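Side-chain contact in MoaF-like domain-containing protein (Burkholderia vietnamiensis, PDB 5HAL), which is of unknown function, though it folds as a calycin-like antiparallel beta barrel and has been proposed to be a beta-lactamase: residues Arg14-Pro17 with Phe18-Lys21. Residues are numbered along the deposited sequence; the frame is centred on the assembly and turned at random.
Sequences RRPP and FAGK
Pro16 CB lies over one face of the Phe18 ring, the proline crossing it at about a right angle: CB is 3.6 Å from the ring centroid and close to the ring normal, which meets the geometry of a CH-pi contact. The methylene is offset toward the rim, and Pro16 CB comes closest to Phe18 CZ, at 3.5 Å. Pro17 CD approaches obliquely, 4.0 Å from Phe18 CD1. Phe18 CG stands between its own backbone N and carbonyl carbon (chi1 44°), a torsion that folds the ring back over Pro16. Tyr36 and Tyr71 make edge-to-face contacts with the same ring, while Phe89 meets it with nearly parallel planes.

The backbone reverses here through a type I turn from Pro16 to Ala19, closed by Ala19 N to Pro16 O at 3.1 Å; the N-H...O angle is 165°, nearly straight, but the donor lies well above the carbonyl plane. Ala19 CB packs 4.0 Å from Pro16 CG. A type II turn from Phe18 to Lys21 overlaps it, sharing Phe18 and Ala19, its closing bond weak. Lys21, extended beyond CG, reaches back so that NZ meets Pro17 O at 2.9 Å, with a C=O...N angle of 161°.

Leading into strand 22-27, the overlapping turns thus combine a CH-pi contact between Pro16 and Phe18, buried against strands 56-67 and 70-76, with the ammonium of Lys21, a residue exposed at the surface of the assembly, whose positive charge would probably polarise the Pro17 carbonyl.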
ATOM      1  N   ARG A  14      -0.781 -10.668 -16.756  1.00 82.36           N
ATOM      2  CA  ARG A  14       0.321 -10.239 -15.899  1.00 77.08           C
ATOM      3  C   ARG A  14      -0.139 -10.160 -14.444  1.00 66.17           C
ATOM      4  O   ARG A  14      -1.059  -9.395 -14.124  1.00 63.02           O
ATOM      5  CB  ARG A  14       0.835  -8.884 -16.388  1.00 78.10           C
ATOM      6  CG  ARG A  14       1.793  -8.162 -15.459  1.00 73.34           C
ATOM      7  CD  ARG A  14       2.201  -6.800 -16.040  1.00 75.04           C
ATOM      8  NE  ARG A  14       3.324  -6.206 -15.313  1.00 70.16           N
ATOM      9  CZ  ARG A  14       3.253  -5.109 -14.562  1.00 60.18           C
ATOM     10  NH1 ARG A  14       2.107  -4.448 -14.435  1.00 51.89           N
ATOM     11  NH2 ARG A  14       4.340  -4.668 -13.939  1.00 50.68           N
ATOM     12  N   ARG A  15       0.488 -10.949 -13.562  1.00 54.13           N
ATOM     13  CA  ARG A  15       0.138 -10.938 -12.142  1.00 52.58           C
ATOM     14  C   ARG A  15       1.356 -10.612 -11.290  1.00 43.78           C
ATOM     15  O   ARG A  15       2.425 -11.204 -11.494  1.00 43.27           O
ATOM     16  CB  ARG A  15      -0.448 -12.289 -11.676  1.00 59.03           C
ATOM     17  CG  ARG A  15      -1.808 -12.669 -12.254  1.00 67.69           C
ATOM     18  CD  ARG A  15      -2.935 -11.759 -11.763  1.00 57.87           C
ATOM     19  NE  ARG A  15      -4.240 -12.222 -12.240  1.00 61.43           N
ATOM     20  CZ  ARG A  15      -4.741 -11.957 -13.448  1.00 69.68           C
ATOM     21  NH1 ARG A  15      -4.050 -11.228 -14.317  1.00 72.96           N
ATOM     22  NH2 ARG A  15      -5.934 -12.424 -13.793  1.00 71.57           N
ATOM     23  N   PRO A  16       1.230  -9.711 -10.321  1.00 39.20           N
ATOM     24  CA  PRO A  16       2.318  -9.476  -9.367  1.00 34.61           C
ATOM     25  C   PRO A  16       2.438 -10.642  -8.409  1.00 36.68           C
ATOM     26  O   PRO A  16       1.453 -11.357  -8.172  1.00 36.37           O
ATOM     27  CB  PRO A  16       1.875  -8.203  -8.637  1.00 30.22           C
ATOM     28  CG  PRO A  16       0.380  -8.286  -8.672  1.00 30.86           C
ATOM     29  CD  PRO A  16       0.040  -8.899 -10.013  1.00 31.47           C
ATOM     30  N   PRO A  17       3.627 -10.878  -7.841  1.00 36.78           N
ATOM     31  CA  PRO A  17       3.781 -12.034  -6.951  1.00 33.34           C
ATOM     32  C   PRO A  17       2.980 -11.897  -5.683  1.00 34.40           C
ATOM     33  O   PRO A  17       2.720 -12.914  -5.032  1.00 35.85           O
ATOM     34  CB  PRO A  17       5.285 -12.070  -6.653  1.00 38.01           C
ATOM     35  CG  PRO A  17       5.901 -10.983  -7.496  1.00 40.62           C
ATOM     36  CD  PRO A  17       4.839 -10.042  -7.888  1.00 32.58           C
ATOM     37  N   PHE A  18       2.566 -10.682  -5.320  1.00 27.96           N
ATOM     38  CA  PHE A  18       1.773 -10.459  -4.121  1.00 31.07           C
ATOM     39  C   PHE A  18       0.266 -10.534  -4.371  1.00 31.44           C
ATOM     40  O   PHE A  18      -0.516 -10.288  -3.444  1.00 28.76           O
ATOM     41  CB  PHE A  18       2.147  -9.112  -3.482  1.00 28.93           C
ATOM     42  CG  PHE A  18       2.286  -7.970  -4.456  1.00 31.26           C
ATOM     43  CD1 PHE A  18       3.529  -7.635  -4.987  1.00 27.70           C
ATOM     44  CD2 PHE A  18       1.178  -7.205  -4.817  1.00 25.46           C
ATOM     45  CE1 PHE A  18       3.657  -6.564  -5.871  1.00 31.28           C
ATOM     46  CE2 PHE A  18       1.299  -6.136  -5.713  1.00 21.64           C
ATOM     47  CZ  PHE A  18       2.536  -5.811  -6.230  1.00 25.73           C
ATOM     48  N   ALA A  19      -0.165 -10.898  -5.577  1.00 30.00           N
ATOM     49  CA  ALA A  19      -1.598 -11.020  -5.834  1.00 30.89           C
ATOM     50  C   ALA A  19      -2.195 -12.143  -4.986  1.00 35.01           C
ATOM     51  O   ALA A  19      -1.558 -13.170  -4.753  1.00 33.32           O
ATOM     52  CB  ALA A  19      -1.864 -11.287  -7.322  1.00 29.33           C
ATOM     53  N   GLY A  20      -3.423 -11.943  -4.519  1.00 28.86           N
ATOM     54  CA  GLY A  20      -4.081 -12.955  -3.712  1.00 32.09           C
ATOM     55  C   GLY A  20      -3.622 -13.026  -2.267  1.00 29.67           C
ATOM     56  O   GLY A  20      -3.941 -14.001  -1.585  1.00 34.94           O
ATOM     57  N   LYS A  21      -2.913 -12.010  -1.773  1.00 26.66           N
ATOM     58  CA  LYS A  21      -2.316 -12.010  -0.446  1.00 31.01           C
ATOM     59  C   LYS A  21      -2.589 -10.686   0.248  1.00 32.79           C
ATOM     60  O   LYS A  21      -2.849  -9.669  -0.397  1.00 30.49           O
ATOM     61  CB  LYS A  21      -0.793 -12.245  -0.521  1.00 28.31           C
ATOM     62  CG  LYS A  21      -0.426 -13.638  -1.065  1.00 36.79           C
ATOM     63  CD  LYS A  21       1.042 -13.678  -1.468  1.00 43.21           C
ATOM     64  CE  LYS A  21       1.357 -14.948  -2.239  1.00 53.11           C
ATOM     65  NZ  LYS A  21       2.691 -14.845  -2.885  1.00 60.38           N
TER